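Local coordinates for pyridoxal phosphate homeostasis protein (Bifidobacterium adolescentis ATCC 15703, PDB 3CPG) that probably binds pyridoxal 5'-phosphate and takes part in the homeostasis of this cofactor, at residues T160-E166 against I196-M202; R73-R79 against I115-G121. All blocks are in the same frame, centred on the assembly; numbering follows the deposited sequence.

Contact 1: T160-E166 against I196-M202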
ATOM      1  N   THR A 160      13.254 -12.057   0.166  1.00  7.59           N
ATOM      2  CA  THR A 160      12.734 -11.325  -0.982  1.00  8.17           C
ATOM      3  C   THR A 160      11.623 -10.444  -0.429  1.00  6.88           C
ATOM      4  O   THR A 160      10.760 -10.920   0.306  1.00  8.59           O
ATOM      5  CB  THR A 160      12.115 -12.252  -2.050  1.00  9.29           C
ATOM      6  OG1 THR A 160      13.134 -13.076  -2.627  1.00 10.62           O
ATOM      7  CG2 THR A 160      11.461 -11.419  -3.155  1.00  8.91           C
ATOM      8  N   VAL A 161      11.653  -9.159  -0.758  1.00  5.48           N
ATOM      9  CA  VAL A 161      10.617  -8.252  -0.286  1.00  4.15           C
ATOM     10  C   VAL A 161       9.845  -7.728  -1.489  1.00  6.02           C
ATOM     11  O   VAL A 161      10.415  -7.516  -2.560  1.00  6.36           O
ATOM     12  CB  VAL A 161      11.226  -7.063   0.519  1.00  4.45           C
ATOM     13  CG1 VAL A 161      12.120  -6.210  -0.380  1.00  7.34           C
ATOM     14  CG2 VAL A 161      10.113  -6.227   1.137  1.00  4.98           C
ATOM     15  N   GLY A 162       8.543  -7.542  -1.322  1.00  4.60           N
ATOM     16  CA  GLY A 162       7.742  -7.031  -2.415  1.00  5.10           C
ATOM     17  C   GLY A 162       7.925  -5.532  -2.537  1.00  5.84           C
ATOM     18  O   GLY A 162       8.222  -4.857  -1.553  1.00  5.72           O
ATOM     19  N   VAL A 163       7.776  -5.007  -3.747  1.00  6.46           N
ATOM     20  CA  VAL A 163       7.901  -3.570  -3.952  1.00  6.15           C
ATOM     21  C   VAL A 163       6.920  -3.091  -5.003  1.00  5.62           C
ATOM     22  O   VAL A 163       6.559  -3.837  -5.915  1.00  5.39           O
ATOM     23  CB  VAL A 163       9.323  -3.151  -4.436  1.00  6.19           C
ATOM     24  CG1 VAL A 163      10.370  -3.517  -3.401  1.00  5.90           C
ATOM     25  CG2 VAL A 163       9.632  -3.807  -5.775  1.00  8.16           C
ATOM     26  N   LEU A 164       6.467  -1.855  -4.848  1.00  4.36           N
ATOM     27  CA  LEU A 164       5.595  -1.235  -5.832  1.00  4.42           C
ATOM     28  C   LEU A 164       6.399  -0.036  -6.303  1.00  4.80           C
ATOM     29  O   LEU A 164       7.068   0.618  -5.500  1.00  6.41           O
ATOM     30  CB  LEU A 164       4.273  -0.748  -5.224  1.00  4.85           C
ATOM     31  CG  LEU A 164       3.322  -1.763  -4.582  1.00  3.46           C
ATOM     32  CD1 LEU A 164       1.959  -1.105  -4.366  1.00  3.35           C
ATOM     33  CD2 LEU A 164       3.168  -2.988  -5.473  1.00  4.68           C
ATOM     34  N   LEU A 165       6.372   0.232  -7.601  1.00  4.57           N
ATOM     35  CA  LEU A 165       7.079   1.385  -8.137  1.00  4.86           C
ATOM     36  C   LEU A 165       6.148   2.571  -7.947  1.00  4.59           C
ATOM     37  O   LEU A 165       5.030   2.592  -8.471  1.00  3.60           O
ATOM     38  CB  LEU A 165       7.393   1.195  -9.625  1.00  5.36           C
ATOM     39  CG  LEU A 165       7.888   2.437 -10.377  1.00  4.87           C
ATOM     40  CD1 LEU A 165       9.156   2.988  -9.721  1.00  4.90           C
ATOM     41  CD2 LEU A 165       8.149   2.066 -11.832  1.00  7.34           C
ATOM     42  N   GLU A 166       6.607   3.545  -7.170  1.00  4.61           N
ATOM     43  CA  GLU A 166       5.831   4.742  -6.879  1.00  5.28           C
ATOM     44  C   GLU A 166       6.059   5.745  -7.994  1.00  5.29           C
ATOM     45  O   GLU A 166       7.193   6.153  -8.238  1.00  6.84           O
ATOM     46  CB  GLU A 166       6.292   5.338  -5.550  1.00  6.03           C
ATOM     47  CG  GLU A 166       5.533   6.567  -5.101  1.00  8.51           C
ATOM     48  CD  GLU A 166       6.162   7.189  -3.871  1.00 12.14           C
ATOM     49  OE1 GLU A 166       7.277   7.739  -3.985  1.00 19.48           O
ATOM     50  OE2 GLU A 166       5.549   7.115  -2.792  1.00 17.97           O
ATOM     51  N   ILE A 196      14.030  -8.748  -4.588  1.00 10.00           N
ATOM     52  CA  ILE A 196      12.808  -7.959  -4.669  1.00 11.15           C
ATOM     53  C   ILE A 196      11.844  -8.504  -5.710  1.00 10.62           C
ATOM     54  O   ILE A 196      12.246  -9.113  -6.707  1.00 11.27           O
ATOM     55  CB  ILE A 196      13.083  -6.460  -4.981  1.00 13.87           C
ATOM     56  CG1 ILE A 196      13.884  -6.319  -6.271  1.00 16.20           C
ATOM     57  CG2 ILE A 196      13.813  -5.805  -3.813  1.00 14.88           C
ATOM     58  CD1 ILE A 196      14.207  -4.876  -6.622  1.00 20.11           C
ATOM     59  N   GLU A 197      10.558  -8.303  -5.451  1.00  8.63           N
ATOM     60  CA  GLU A 197       9.515  -8.743  -6.361  1.00  8.11           C
ATOM     61  C   GLU A 197       8.627  -7.550  -6.703  1.00  7.52           C
ATOM     62  O   GLU A 197       7.920  -7.025  -5.843  1.00  7.38           O
ATOM     63  CB  GLU A 197       8.667  -9.846  -5.723  1.00  8.55           C
ATOM     64  CG  GLU A 197       7.608 -10.413  -6.655  1.00 11.91           C
ATOM     65  CD  GLU A 197       6.781 -11.514  -6.019  1.00 14.80           C
ATOM     66  OE1 GLU A 197       5.897 -11.205  -5.192  1.00 16.05           O
ATOM     67  OE2 GLU A 197       7.021 -12.696  -6.345  1.00 18.04           O
ATOM     68  N   LEU A 198       8.671  -7.118  -7.956  1.00  5.88           N
ATOM     69  CA  LEU A 198       7.850  -5.994  -8.397  1.00  5.78           C
ATOM     70  C   LEU A 198       6.402  -6.475  -8.462  1.00  6.89           C
ATOM     71  O   LEU A 198       6.055  -7.305  -9.304  1.00  7.99           O
ATOM     72  CB  LEU A 198       8.308  -5.527  -9.776  1.00  6.08           C
ATOM     73  CG  LEU A 198       7.498  -4.410 -10.427  1.00  5.89           C
ATOM     74  CD1 LEU A 198       7.535  -3.158  -9.560  1.00  7.07           C
ATOM     75  CD2 LEU A 198       8.063  -4.134 -11.810  1.00  7.77           C
ATOM     76  N   GLN A 199       5.556  -5.947  -7.585  1.00  4.58           N
ATOM     77  CA  GLN A 199       4.162  -6.388  -7.532  1.00  4.09           C
ATOM     78  C   GLN A 199       3.135  -5.414  -8.094  1.00  3.87           C
ATOM     79  O   GLN A 199       1.928  -5.680  -8.040  1.00  4.99           O
ATOM     80  CB  GLN A 199       3.808  -6.738  -6.085  1.00  4.73           C
ATOM     81  CG  GLN A 199       4.815  -7.692  -5.460  1.00  6.32           C
ATOM     82  CD  GLN A 199       4.593  -7.907  -3.976  1.00  6.60           C
ATOM     83  OE1 GLN A 199       4.261  -6.974  -3.246  1.00  6.91           O
ATOM     84  NE2 GLN A 199       4.801  -9.137  -3.520  1.00  8.25           N
ATOM     85  N   GLY A 200       3.610  -4.297  -8.636  1.00  4.62           N
ATOM     86  CA  GLY A 200       2.706  -3.306  -9.189  1.00  4.95           C
ATOM     87  C   GLY A 200       3.217  -1.882  -9.055  1.00  4.61           C
ATOM     88  O   GLY A 200       4.404  -1.657  -8.802  1.00  4.15           O
ATOM     89  N   LEU A 201       2.316  -0.922  -9.240  1.00  4.58           N
ATOM     90  CA  LEU A 201       2.646   0.497  -9.152  1.00  3.50           C
ATOM     91  C   LEU A 201       1.811   1.179  -8.066  1.00  4.53           C
ATOM     92  O   LEU A 201       0.782   0.660  -7.643  1.00  4.14           O
ATOM     93  CB  LEU A 201       2.377   1.179 -10.498  1.00  3.54           C
ATOM     94  CG  LEU A 201       3.006   0.539 -11.743  1.00  3.14           C
ATOM     95  CD1 LEU A 201       2.572   1.306 -12.983  1.00  5.16           C
ATOM     96  CD2 LEU A 201       4.517   0.523 -11.616  1.00  3.65           C
HETATM   97  N   MSE A 202       2.262   2.351  -7.631  1.00  5.14           N
HETATM   98  CA  MSE A 202       1.566   3.112  -6.598  1.00  5.53           C
HETATM   99  C   MSE A 202       1.682   4.597  -6.901  1.00  5.43           C
HETATM  100  O   MSE A 202       2.649   5.035  -7.514  1.00  4.27           O
HETATM  101  CB  MSE A 202       2.203   2.834  -5.223  1.00  4.64           C
HETATM  102  CG  MSE A 202       1.538   3.544  -4.012  1.00  6.57           C
HETATM  103 SE   MSE A 202       1.989   5.409  -3.673  1.00 12.35          SE
HETATM  104  CE  MSE A 202       3.219   5.150  -2.235  1.00  7.62           C
TER
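V161 to E166 runs parallel to I196 to M202, the short axes crossing at -31°, and pairs V161 with I196 at one end and E166 with M202 at the other. The register slips on the way: V163 O accepts from Q199 N (2.9 Å) on an almost linear bond, yet L165 N donates to G200 O, so Q199 and G200 form a beta bulge opposite L164. The backbone conformation of G200 would leave no room for a CB beside the carbonyl oxygen of Q199; its buried N finds no partner. The side chains of V161, V163, L165, I196, L198 and L201 share one face, where L165, I196 and L198 pack on helix 183-191 and L201 on helix 211-231. Here the L165 and L201 side chains lie alongside each other, L201 CD2 reaching L165 CB at 3.6 Å. On the other face the Q199 amide lies against G162, with Q199 CD 3.6 Å from G162 CA; a side chain on G162 would collide with Q199 OE1. Q199 NE2 donates in its amide plane to the anti lone pair of E197 OE1 (2.9 Å), and Q199 OE1 bonds T137. An alanine in place of Q199 would probably leave E197 OE1 and the T137 hydroxyl without these mates and open a gap beside G162. Selenomethionine M202 meets L164 CD1 with its CB, then folds at chi2 and chi3 beside E166, whose OE1 bonds Q122. The contact thus sets a hydrocarbon face against one mixing L164 and M202 with Q199, E197 and E166, whose polar ends have partners.

Contact 2: R73-R79 against I115-G121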
ATOM      1  N   ARG A  73      -8.085  -6.220   6.034  1.00  5.35           N
ATOM      2  CA  ARG A  73      -7.173  -7.344   5.861  1.00  5.38           C
ATOM      3  C   ARG A  73      -5.832  -6.933   5.260  1.00  5.98           C
ATOM      4  O   ARG A  73      -5.118  -7.754   4.696  1.00  4.76           O
ATOM      5  CB  ARG A  73      -7.833  -8.414   4.991  1.00  6.18           C
ATOM      6  CG  ARG A  73      -9.058  -9.041   5.637  1.00  9.21           C
ATOM      7  CD  ARG A  73      -8.664  -9.930   6.817  1.00 10.05           C
ATOM      8  NE  ARG A  73      -9.823 -10.531   7.477  1.00 13.03           N
ATOM      9  CZ  ARG A  73     -10.530  -9.937   8.433  1.00 13.83           C
ATOM     10  NH1 ARG A  73     -10.198  -8.723   8.850  1.00 13.24           N
ATOM     11  NH2 ARG A  73     -11.569 -10.558   8.976  1.00 14.66           N
HETATM   12  N   MSE A  74      -5.507  -5.653   5.376  1.00  5.01           N
HETATM   13  CA  MSE A  74      -4.240  -5.140   4.884  1.00  5.10           C
HETATM   14  C   MSE A  74      -3.974  -3.788   5.531  1.00  3.51           C
HETATM   15  O   MSE A  74      -4.877  -2.964   5.641  1.00  3.96           O
HETATM   16  CB  MSE A  74      -4.277  -5.000   3.362  1.00  8.59           C
HETATM   17  CG  MSE A  74      -3.001  -4.378   2.784  1.00 10.72           C
HETATM   18 SE   MSE A  74      -2.699  -4.652   0.866  1.00 25.74          SE
HETATM   19  CE  MSE A  74      -4.481  -4.700   0.333  1.00  1.51           C
ATOM     20  N   ILE A  75      -2.746  -3.562   5.988  1.00  4.91           N
ATOM     21  CA  ILE A  75      -2.424  -2.280   6.598  1.00  3.04           C
ATOM     22  C   ILE A  75      -1.138  -1.721   6.018  1.00  3.80           C
ATOM     23  O   ILE A  75      -0.302  -2.460   5.497  1.00  4.60           O
ATOM     24  CB  ILE A  75      -2.253  -2.371   8.140  1.00  4.41           C
ATOM     25  CG1 ILE A  75      -1.024  -3.213   8.486  1.00  5.29           C
ATOM     26  CG2 ILE A  75      -3.520  -2.947   8.776  1.00  4.44           C
ATOM     27  CD1 ILE A  75      -0.728  -3.285   9.975  1.00  5.25           C
ATOM     28  N   GLY A  76      -0.989  -0.408   6.122  1.00  4.42           N
ATOM     29  CA  GLY A  76       0.198   0.250   5.620  1.00  4.91           C
ATOM     30  C   GLY A  76       0.573   1.402   6.528  1.00  4.88           C
ATOM     31  O   GLY A  76      -0.264   2.244   6.851  1.00  4.72           O
ATOM     32  N   GLU A  77       1.831   1.421   6.955  1.00  5.25           N
ATOM     33  CA  GLU A  77       2.340   2.478   7.818  1.00  4.49           C
ATOM     34  C   GLU A  77       3.157   3.436   6.965  1.00  5.23           C
ATOM     35  O   GLU A  77       3.729   3.035   5.951  1.00  5.84           O
ATOM     36  CB  GLU A  77       3.246   1.899   8.909  1.00  5.81           C
ATOM     37  CG  GLU A  77       2.532   1.179  10.049  1.00  6.38           C
ATOM     38  CD  GLU A  77       1.768   2.117  10.980  1.00  8.56           C
ATOM     39  OE1 GLU A  77       2.124   3.311  11.067  1.00  9.36           O
ATOM     40  OE2 GLU A  77       0.819   1.652  11.647  1.00  9.77           O
ATOM     41  N   ASN A  78       3.215   4.696   7.383  1.00  4.96           N
ATOM     42  CA  ASN A  78       3.977   5.703   6.654  1.00  7.75           C
ATOM     43  C   ASN A  78       5.432   5.781   7.096  1.00  8.68           C
ATOM     44  O   ASN A  78       6.340   5.852   6.266  1.00 10.33           O
ATOM     45  CB  ASN A  78       3.340   7.083   6.826  1.00  8.16           C
ATOM     46  CG  ASN A  78       2.384   7.426   5.708  1.00 10.45           C
ATOM     47  OD1 ASN A  78       2.635   8.340   4.917  1.00 13.76           O
ATOM     48  ND2 ASN A  78       1.283   6.694   5.627  1.00  8.35           N
ATOM     49  N   ARG A  79       5.655   5.769   8.406  1.00  7.83           N
ATOM     50  CA  ARG A  79       7.003   5.896   8.944  1.00  8.27           C
ATOM     51  C   ARG A  79       7.598   4.623   9.526  1.00  7.67           C
ATOM     52  O   ARG A  79       6.941   3.903  10.274  1.00  7.97           O
ATOM     53  CB  ARG A  79       7.030   6.982  10.025  1.00  9.34           C
ATOM     54  CG  ARG A  79       6.541   8.349   9.570  1.00 14.05           C
ATOM     55  CD  ARG A  79       6.719   9.378  10.673  1.00 16.71           C
ATOM     56  NE  ARG A  79       6.010   8.999  11.893  1.00 20.21           N
ATOM     57  CZ  ARG A  79       6.109   9.648  13.049  1.00 22.90           C
ATOM     58  NH1 ARG A  79       6.892  10.714  13.148  1.00 24.21           N
ATOM     59  NH2 ARG A  79       5.428   9.230  14.109  1.00 22.49           N
ATOM     60  N   ILE A 115      -2.378 -11.182   6.374  1.00  4.98           N
ATOM     61  CA  ILE A 115      -2.675  -9.753   6.304  1.00  4.43           C
ATOM     62  C   ILE A 115      -1.391  -9.027   5.899  1.00  5.08           C
ATOM     63  O   ILE A 115      -0.424  -8.976   6.659  1.00  5.51           O
ATOM     64  CB  ILE A 115      -3.158  -9.198   7.669  1.00  4.64           C
ATOM     65  CG1 ILE A 115      -4.533  -9.772   8.006  1.00  4.67           C
ATOM     66  CG2 ILE A 115      -3.236  -7.676   7.625  1.00  4.62           C
ATOM     67  CD1 ILE A 115      -5.100  -9.287   9.326  1.00  6.11           C
ATOM     68  N   PRO A 116      -1.352  -8.480   4.677  1.00  5.28           N
ATOM     69  CA  PRO A 116      -0.140  -7.772   4.249  1.00  5.11           C
ATOM     70  C   PRO A 116       0.143  -6.558   5.126  1.00  5.30           C
ATOM     71  O   PRO A 116      -0.776  -5.870   5.567  1.00  4.15           O
ATOM     72  CB  PRO A 116      -0.458  -7.385   2.808  1.00  5.50           C
ATOM     73  CG  PRO A 116      -1.339  -8.514   2.359  1.00  6.35           C
ATOM     74  CD  PRO A 116      -2.269  -8.679   3.543  1.00  3.91           C
ATOM     75  N   PHE A 117       1.424  -6.308   5.385  1.00  3.67           N
ATOM     76  CA  PHE A 117       1.840  -5.167   6.197  1.00  4.97           C
ATOM     77  C   PHE A 117       2.779  -4.393   5.273  1.00  4.37           C
ATOM     78  O   PHE A 117       3.913  -4.805   5.053  1.00  5.15           O
ATOM     79  CB  PHE A 117       2.581  -5.663   7.451  1.00  4.86           C
ATOM     80  CG  PHE A 117       2.824  -4.601   8.503  1.00  5.23           C
ATOM     81  CD1 PHE A 117       3.124  -4.974   9.812  1.00  5.58           C
ATOM     82  CD2 PHE A 117       2.788  -3.245   8.190  1.00  6.48           C
ATOM     83  CE1 PHE A 117       3.388  -4.013  10.795  1.00  7.20           C
ATOM     84  CE2 PHE A 117       3.049  -2.278   9.163  1.00  7.45           C
ATOM     85  CZ  PHE A 117       3.350  -2.663  10.467  1.00  7.32           C
ATOM     86  N   HIS A 118       2.281  -3.300   4.704  1.00  3.61           N
ATOM     87  CA  HIS A 118       3.071  -2.489   3.784  1.00  4.30           C
ATOM     88  C   HIS A 118       3.613  -1.206   4.382  1.00  4.13           C
ATOM     89  O   HIS A 118       3.121  -0.719   5.396  1.00  5.93           O
ATOM     90  CB  HIS A 118       2.234  -2.080   2.565  1.00  3.44           C
ATOM     91  CG  HIS A 118       1.775  -3.223   1.718  1.00  4.91           C
ATOM     92  ND1 HIS A 118       1.290  -3.046   0.440  1.00  5.96           N
ATOM     93  CD2 HIS A 118       1.698  -4.552   1.972  1.00  4.09           C
ATOM     94  CE1 HIS A 118       0.932  -4.218  -0.058  1.00  5.11           C
ATOM     95  NE2 HIS A 118       1.169  -5.146   0.851  1.00  5.30           N
ATOM     96  N   LEU A 119       4.648  -0.677   3.738  1.00  5.90           N
ATOM     97  CA  LEU A 119       5.207   0.610   4.119  1.00  4.24           C
ATOM     98  C   LEU A 119       4.720   1.439   2.942  1.00  4.46           C
ATOM     99  O   LEU A 119       4.998   1.100   1.789  1.00  4.93           O
ATOM    100  CB  LEU A 119       6.737   0.610   4.137  1.00  4.66           C
ATOM    101  CG  LEU A 119       7.263   2.009   4.501  1.00  3.81           C
ATOM    102  CD1 LEU A 119       6.969   2.288   5.970  1.00  5.90           C
ATOM    103  CD2 LEU A 119       8.751   2.114   4.240  1.00  4.83           C
ATOM    104  N   ILE A 120       3.972   2.501   3.216  1.00  4.43           N
ATOM    105  CA  ILE A 120       3.451   3.330   2.143  1.00  4.49           C
ATOM    106  C   ILE A 120       4.010   4.746   2.167  1.00  5.48           C
ATOM    107  O   ILE A 120       3.691   5.558   1.301  1.00  7.51           O
ATOM    108  CB  ILE A 120       1.907   3.367   2.185  1.00  4.98           C
ATOM    109  CG1 ILE A 120       1.433   4.006   3.489  1.00  3.63           C
ATOM    110  CG2 ILE A 120       1.356   1.950   2.086  1.00  6.24           C
ATOM    111  CD1 ILE A 120      -0.084   4.124   3.602  1.00  5.26           C
ATOM    112  N   GLY A 121       4.845   5.035   3.162  1.00  5.09           N
ATOM    113  CA  GLY A 121       5.465   6.348   3.260  1.00  5.84           C
ATOM    114  C   GLY A 121       6.869   6.270   2.682  1.00  5.26           C
ATOM    115  O   GLY A 121       7.377   5.172   2.447  1.00  6.66           O
TER
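H118 is held by its backbone between I75 and E77: its N donates to I75 O (2.8 Å, in the carbonyl plane), and its O accepts from E77 N (2.9 Å). I75 N to P116 O and I120 N to E77 O complete this parallel ladder. The polar ends of the side chains find partners elsewhere: the E77 carboxylate forms a salt bridge with K86 and a hydrogen bond with T56, and H118 ND1 is hydrogen-bonded to E139, which fixes the rotation of the imidazole. Over one face of that ring, 4.1 Å from the H118 centroid, the selenium of selenomethionine M74 stands where the natural methionine would have its sulfur; a sulfur-aromatic contact of this kind suits a methionine. F117 has CG anti to its backbone nitrogen (chi1 -169°), which carries the ring across to I75. I75 CD1 then lies almost squarely over the F117 centroid at 3.9 Å, a CH-pi contact, while E77 CG meets the ring edge at CE2. Glycines serve where the chains close up. A side chain on G76 would strike I120 CG2, and one on G121 would strike N78 O, which lies 3.2 Å from G121 CA. N78 packs its amide on I120, with ND2 3.4 Å from I120 CG1, and its side chain is about 4 Å from that of K57, the predicted cofactor lysine. Parallel neighbours with that lysine by their C-terminal ends are consistent with the TIM barrel of the alanine racemase N-terminal domain family.

Along the sequence both segments of contact 2 precede those of contact 1, and the centres of the two contacts lie 13 Å apart in the same curled parallel sheet. Strand 137-141 stands between them, pairing with strand 113-119 on one flank and strand 161-166 on the other. Its side chains serve both: E139, the partner of contact 2's imidazole, also touches L164 and M202, while S140 bonds G121 O and touches E166. The contacts also meet directly, M202 CE packing 3.6 Å from I120 O. Contact 1 belongs to the beta-alpha-beta unit built on helix 183-191. Together they span two parts of one barrel wall, with contact 2 nearer K57, the predicted site of cofactor attachment, and M202 of contact 1 about 11 Å from it between side chains.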